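Local structure of lactococcal prophage ps3 protein 05 (3G8W) at residues N56-F61 with I107-E112; T52-I57 with Q74-G79. The protein is probably an acetyltransferase of the GNAT family, expected to move an acetyl group from acetyl-coenzyme A to an acceptor not yet identified. One frame throughout, in Å; residues are numbered along the deposited sequence.

Interaction 1. Residues N56-F61 with I107-E112; sequences NIFGAF and IQYAKE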
loop_
_atom_site.group_PDB
_atom_site.type_symbol
_atom_site.label_atom_id
_atom_site.label_comp_id
_atom_site.label_asym_id
_atom_site.label_seq_id
_atom_site.Cartn_x
_atom_site.Cartn_y
_atom_site.Cartn_z
ATOM N N ASN B 56 -7.945 -9.786 5.806
ATOM C CA ASN B 56 -8.506 -10.572 6.907
ATOM C C ASN B 56 -8.504 -9.941 8.281
ATOM O O ASN B 56 -7.455 -9.598 8.820
ATOM C CB ASN B 56 -7.803 -11.920 6.992
ATOM C CG ASN B 56 -8.060 -12.796 5.781
ATOM O OD1 ASN B 56 -8.627 -12.358 4.775
ATOM N ND2 ASN B 56 -7.644 -14.052 5.876
ATOM N N ILE B 57 -9.681 -9.793 8.857
ATOM C CA ILE B 57 -9.804 -9.343 10.218
ATOM C C ILE B 57 -9.842 -10.562 11.145
ATOM O O ILE B 57 -10.682 -11.455 10.980
ATOM C CB ILE B 57 -11.100 -8.558 10.416
ATOM C CG1 ILE B 57 -11.126 -7.330 9.518
ATOM C CG2 ILE B 57 -11.263 -8.147 11.881
ATOM C CD1 ILE B 57 -12.356 -6.484 9.715
ATOM N N PHE B 58 -8.951 -10.593 12.135
ATOM C CA PHE B 58 -9.049 -11.617 13.173
ATOM C C PHE B 58 -9.621 -11.065 14.460
ATOM O O PHE B 58 -9.385 -9.898 14.790
ATOM C CB PHE B 58 -7.697 -12.210 13.473
ATOM C CG PHE B 58 -7.115 -12.990 12.352
ATOM C CD1 PHE B 58 -7.115 -14.375 12.394
ATOM C CD2 PHE B 58 -6.515 -12.341 11.276
ATOM C CE1 PHE B 58 -6.538 -15.097 11.366
ATOM C CE2 PHE B 58 -5.938 -13.061 10.233
ATOM C CZ PHE B 58 -5.941 -14.431 10.272
ATOM N N GLY B 59 -10.349 -11.911 15.192
ATOM C CA GLY B 59 -10.904 -11.540 16.497
ATOM C C GLY B 59 -10.554 -12.497 17.622
ATOM O O GLY B 59 -10.460 -13.701 17.405
ATOM N N ALA B 60 -10.333 -11.954 18.819
ATOM C CA ALA B 60 -10.222 -12.772 20.034
ATOM C C ALA B 60 -11.554 -12.757 20.799
ATOM O O ALA B 60 -12.173 -11.699 20.976
ATOM C CB ALA B 60 -9.101 -12.286 20.908
ATOM N N PHE B 61 -11.993 -13.931 21.243
ATOM C CA PHE B 61 -13.302 -14.062 21.872
ATOM C C PHE B 61 -13.235 -14.583 23.287
ATOM O O PHE B 61 -12.642 -15.634 23.550
ATOM C CB PHE B 61 -14.215 -14.963 21.046
ATOM C CG PHE B 61 -14.768 -14.298 19.828
ATOM C CD1 PHE B 61 -15.924 -13.525 19.909
ATOM C CD2 PHE B 61 -14.120 -14.419 18.598
ATOM C CE1 PHE B 61 -16.436 -12.893 18.780
ATOM C CE2 PHE B 61 -14.627 -13.797 17.460
ATOM C CZ PHE B 61 -15.788 -13.029 17.550
ATOM N N ILE B 107 0.477 -13.985 13.513
ATOM C CA ILE B 107 1.785 -14.352 12.993
ATOM C C ILE B 107 1.779 -15.791 12.489
ATOM O O ILE B 107 2.264 -16.070 11.384
ATOM C CB ILE B 107 2.916 -14.113 14.004
ATOM C CG1 ILE B 107 3.091 -12.607 14.232
ATOM C CG2 ILE B 107 4.210 -14.683 13.476
ATOM C CD1 ILE B 107 4.137 -12.252 15.263
ATOM N N GLN B 108 1.190 -16.696 13.267
ATOM C CA GLN B 108 1.164 -18.093 12.872
ATOM C C GLN B 108 0.426 -18.284 11.556
ATOM O O GLN B 108 0.846 -19.081 10.720
ATOM C CB GLN B 108 0.567 -18.983 13.963
ATOM C CG GLN B 108 0.992 -20.467 13.858
ATOM C CD GLN B 108 2.521 -20.649 13.870
ATOM O OE1 GLN B 108 3.265 -19.795 14.373
ATOM N NE2 GLN B 108 2.989 -21.759 13.312
ATOM N N TYR B 109 -0.664 -17.544 11.382
ATOM C CA TYR B 109 -1.426 -17.576 10.151
ATOM C C TYR B 109 -0.581 -17.078 8.962
ATOM O O TYR B 109 -0.593 -17.690 7.875
ATOM C CB TYR B 109 -2.677 -16.725 10.296
ATOM C CG TYR B 109 -3.446 -16.602 9.003
ATOM C CD1 TYR B 109 -3.253 -15.506 8.146
ATOM C CD2 TYR B 109 -4.361 -17.602 8.616
ATOM C CE1 TYR B 109 -3.966 -15.399 6.953
ATOM C CE2 TYR B 109 -5.074 -17.508 7.427
ATOM C CZ TYR B 109 -4.877 -16.408 6.608
ATOM O OH TYR B 109 -5.589 -16.325 5.439
ATOM N N ALA B 110 0.139 -15.967 9.182
ATOM C CA ALA B 110 1.012 -15.372 8.164
ATOM C C ALA B 110 1.981 -16.419 7.633
ATOM O O ALA B 110 1.993 -16.686 6.424
ATOM C CB ALA B 110 1.770 -14.167 8.708
ATOM N N LYS B 111 2.770 -17.007 8.545
ATOM C CA LYS B 111 3.700 -18.085 8.214
ATOM C C LYS B 111 3.015 -19.117 7.330
ATOM O O LYS B 111 3.571 -19.536 6.324
ATOM C CB LYS B 111 4.213 -18.791 9.475
ATOM C CG LYS B 111 5.104 -17.978 10.411
ATOM C CD LYS B 111 6.117 -18.882 11.136
ATOM C CE LYS B 111 7.082 -19.535 10.110
ATOM N NZ LYS B 111 8.080 -20.509 10.668
ATOM N N GLU B 112 1.799 -19.512 7.709
ATOM C CA GLU B 112 1.081 -20.599 7.044
ATOM C C GLU B 112 0.544 -20.185 5.673
ATOM O O GLU B 112 0.135 -21.015 4.879
ATOM C CB GLU B 112 -0.036 -21.164 7.955
ATOM C CG GLU B 112 0.467 -21.813 9.270
ATOM C CD GLU B 112 -0.631 -22.053 10.323
ATOM O OE1 GLU B 112 -1.517 -22.892 10.101
ATOM O OE2 GLU B 112 -0.595 -21.422 11.401
#
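F58 and Y109 carry the aromatic part of the contact, a T-shaped stack in which the phenylalanine presents its edge to the face of the tyrosine. The ring centroids lie 5.1 Å apart and the planes are inclined at 66°. The far end of F58 does the touching: F58 CZ comes down over one face of Y109, displaced from the ring centre toward the rim, and sits 3.5 Å from Y109 CG and 3.6 Å from Y109 CD1. The root of the tyrosine side chain joins in, with Y109 CB 4.0 Å from F58 CZ, so the phenylalanine bears on the half of the ring nearest the helix. Y109 reaches the strand because its CG stands anti to the backbone N (chi1 174°), while its CB already points from the helix toward the sheet.

In the fold, helix 96-112 follows strand 83-91 and leads to the parallel strand 117-123, a beta-alpha-beta unit of the GNAT fold, and here its C-terminal part packs on strand 55-62 of the mixed sheet. The two backbones stay well apart, and F58 and Y109 bridge the gap with their side chains. The same helix also lays L102 and I106 against F58, and Y109 rests further on L72 of the adjacent strand 65-74. F58 is therefore buried between the sheet and the helix.

N56 adds a second side chain, two residues before F58 on the strand and on the same side of the sheet. Its CB also points toward the helix, and the side chain crosses that of Y109 at about a right angle, with amide and ring planes 46° apart. The amide end of N56 lies beside the phenol end of Y109, while L9 of strand 6-9 touches the same asparagine.

Interaction 2. Residues T52-I57 with Q74-G79; sequences TDYWNI and QMNYVG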
loop_
_atom_site.group_PDB
_atom_site.type_symbol
_atom_site.label_atom_id
_atom_site.label_comp_id
_atom_site.label_asym_id
_atom_site.label_seq_id
_atom_site.Cartn_x
_atom_site.Cartn_y
_atom_site.Cartn_z
ATOM N N THR B 52 -12.674 -11.599 -0.425
ATOM C CA THR B 52 -11.482 -10.801 -0.123
ATOM C C THR B 52 -10.474 -11.691 0.591
ATOM O O THR B 52 -10.064 -11.443 1.721
ATOM C CB THR B 52 -11.797 -9.549 0.721
ATOM O OG1 THR B 52 -12.295 -9.925 2.021
ATOM C CG2 THR B 52 -12.799 -8.685 0.016
ATOM N N ASP B 53 -10.125 -12.755 -0.113
ATOM C CA ASP B 53 -9.155 -13.782 0.247
ATOM C C ASP B 53 -7.890 -13.340 1.048
ATOM O O ASP B 53 -7.374 -14.094 1.885
ATOM C CB ASP B 53 -8.802 -14.479 -1.083
ATOM C CG ASP B 53 -7.729 -15.519 -0.954
ATOM O OD1 ASP B 53 -7.748 -16.303 0.016
ATOM O OD2 ASP B 53 -6.867 -15.559 -1.857
ATOM N N TYR B 54 -7.411 -12.122 0.806
ATOM C CA TYR B 54 -6.148 -11.623 1.404
ATOM C C TYR B 54 -6.350 -10.473 2.406
ATOM O O TYR B 54 -5.386 -9.937 2.952
ATOM C CB TYR B 54 -5.286 -11.093 0.284
ATOM C CG TYR B 54 -6.120 -10.154 -0.517
ATOM C CD1 TYR B 54 -6.106 -8.774 -0.251
ATOM C CD2 TYR B 54 -7.005 -10.645 -1.479
ATOM C CE1 TYR B 54 -6.930 -7.903 -0.973
ATOM C CE2 TYR B 54 -7.816 -9.795 -2.193
ATOM C CZ TYR B 54 -7.780 -8.428 -1.946
ATOM O OH TYR B 54 -8.590 -7.589 -2.680
ATOM N N TRP B 55 -7.603 -10.081 2.620
ATOM C CA TRP B 55 -7.936 -8.961 3.500
ATOM C C TRP B 55 -8.684 -9.486 4.736
ATOM O O TRP B 55 -9.915 -9.621 4.710
ATOM C CB TRP B 55 -8.798 -7.951 2.731
ATOM C CG TRP B 55 -8.594 -6.512 3.123
ATOM C CD1 TRP B 55 -8.006 -6.041 4.260
ATOM C CD2 TRP B 55 -9.014 -5.358 2.383
ATOM N NE1 TRP B 55 -8.017 -4.667 4.265
ATOM C CE2 TRP B 55 -8.633 -4.226 3.122
ATOM C CE3 TRP B 55 -9.670 -5.174 1.158
ATOM C CZ2 TRP B 55 -8.891 -2.925 2.679
ATOM C CZ3 TRP B 55 -9.925 -3.883 0.723
ATOM C CH2 TRP B 55 -9.543 -2.778 1.483
ATOM N N ASN B 56 -7.945 -9.786 5.806
ATOM C CA ASN B 56 -8.506 -10.572 6.907
ATOM C C ASN B 56 -8.504 -9.941 8.281
ATOM O O ASN B 56 -7.455 -9.598 8.820
ATOM C CB ASN B 56 -7.803 -11.920 6.992
ATOM C CG ASN B 56 -8.060 -12.796 5.781
ATOM O OD1 ASN B 56 -8.627 -12.358 4.775
ATOM N ND2 ASN B 56 -7.644 -14.052 5.876
ATOM N N ILE B 57 -9.681 -9.793 8.857
ATOM C CA ILE B 57 -9.804 -9.343 10.218
ATOM C C ILE B 57 -9.842 -10.562 11.145
ATOM O O ILE B 57 -10.682 -11.455 10.980
ATOM C CB ILE B 57 -11.100 -8.558 10.416
ATOM C CG1 ILE B 57 -11.126 -7.330 9.518
ATOM C CG2 ILE B 57 -11.263 -8.147 11.881
ATOM C CD1 ILE B 57 -12.356 -6.484 9.715
ATOM N N GLN B 74 -2.794 -8.657 3.155
ATOM C CA GLN B 74 -1.701 -9.146 2.342
ATOM C C GLN B 74 -1.728 -8.389 1.008
ATOM O O GLN B 74 -2.787 -7.992 0.540
ATOM C CB GLN B 74 -1.841 -10.645 2.153
ATOM C CG GLN B 74 -0.641 -11.295 1.562
ATOM C CD GLN B 74 -0.882 -12.742 1.221
ATOM O OE1 GLN B 74 -1.955 -13.290 1.482
ATOM N NE2 GLN B 74 0.114 -13.376 0.633
HETATM N N MSE B 75 -0.573 -8.152 0.406
HETATM C CA MSE B 75 -0.529 -7.256 -0.738
HETATM C C MSE B 75 -0.763 -8.098 -1.927
HETATM O O MSE B 75 0.185 -8.694 -2.425
HETATM C CB MSE B 75 0.854 -6.634 -0.912
HETATM C CG MSE B 75 1.606 -6.414 0.342
HETATM SE SE MSE B 75 1.650 -4.533 0.607
HETATM C CE MSE B 75 3.310 -4.027 -0.304
ATOM N N ASN B 76 -1.997 -8.200 -2.406
ATOM C CA ASN B 76 -2.118 -8.933 -3.648
ATOM C C ASN B 76 -1.918 -8.002 -4.861
ATOM O O ASN B 76 -2.836 -7.357 -5.366
ATOM C CB ASN B 76 -3.247 -9.975 -3.654
ATOM C CG ASN B 76 -4.464 -9.538 -4.404
ATOM O OD1 ASN B 76 -5.204 -8.666 -3.959
ATOM N ND2 ASN B 76 -4.695 -10.157 -5.545
ATOM N N TYR B 77 -0.628 -7.890 -5.197
ATOM C CA TYR B 77 -0.052 -7.055 -6.253
ATOM C C TYR B 77 1.158 -7.818 -6.781
ATOM O O TYR B 77 1.793 -8.553 -6.032
ATOM C CB TYR B 77 0.428 -5.725 -5.694
ATOM C CG TYR B 77 -0.629 -4.867 -5.044
ATOM C CD1 TYR B 77 -1.583 -4.204 -5.813
ATOM C CD2 TYR B 77 -0.648 -4.684 -3.655
ATOM C CE1 TYR B 77 -2.542 -3.397 -5.242
ATOM C CE2 TYR B 77 -1.611 -3.855 -3.041
ATOM C CZ TYR B 77 -2.565 -3.220 -3.859
ATOM O OH TYR B 77 -3.541 -2.417 -3.297
ATOM N N VAL B 78 1.453 -7.681 -8.070
ATOM C CA VAL B 78 2.561 -8.404 -8.693
ATOM C C VAL B 78 3.885 -8.250 -7.916
ATOM O O VAL B 78 4.337 -7.132 -7.650
ATOM C CB VAL B 78 2.748 -7.942 -10.122
ATOM C CG1 VAL B 78 3.965 -8.611 -10.742
ATOM C CG2 VAL B 78 1.509 -8.277 -10.918
ATOM N N GLY B 79 4.467 -9.388 -7.532
ATOM C CA GLY B 79 5.727 -9.455 -6.790
ATOM C C GLY B 79 5.706 -9.023 -5.336
ATOM O O GLY B 79 6.758 -8.780 -4.746
#
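Y54 and Q74 are the closest backbone neighbours, their CA atoms 5.2 Å apart, where the type I beta turn T52-W55 leads into strand 55-62 and strand 65-74 runs out into a loop. One hydrogen bond joins the two segments: Q74 N donates to Y54 O over 2.9 Å, nearly straight at 171°. Beyond Q74 the chain bends through an inverse gamma turn centred on N76.

Beside this bond the side chains start close together, Y54 CB being 3.9 Å from Q74 CB. Y54 has its CG between the backbone N and the carbonyl carbon (chi1 51°), which places the ring alongside the departing loop. There the amide oxygen of N76 sits over the centre of one ring face, a carbonyl oxygen above an aromatic ring, with N76 OD1 3.3 Å from Y54 CZ. The amide is not stacked flat, its plane being turned 38° from the ring. Q74 runs extended past the root of the tyrosine, its OE1 4.2 Å from Y54 CB, and its NE2 is hydrogen-bonded to C81 O, across the loop.

R43 of the second subunit binds N76 O, which places the loop at the dimer interface. The arrangement is that of the open end of an antiparallel strand pair: strands 55-62 and 65-74 are neighbours in the GNAT sheet, and the hairpin turn between residues 62 and 65 closes their other end.

How the interactions relate
Both interactions start from strand 55-62, share N56 and I57, and have centres about 13 Å apart. Interaction 1 joins the strand to a helix packed on the sheet, whereas interaction 2 lies where the strand begins; the centre of interaction 1 is about 10 Å from the centre of the chain, that of interaction 2 about 14 Å. Strand 65-74 relates them: its L72 is joined to N56 by backbone hydrogen bonding, and its last residue, Q74, meets Y54. A bound buffer molecule, 2-[N-cyclohexylamino]ethane sulfonic acid, lies about 4 Å from the side chain of N76 in interaction 2; probably derived from the crystallisation liquor, it does not by itself define an active site.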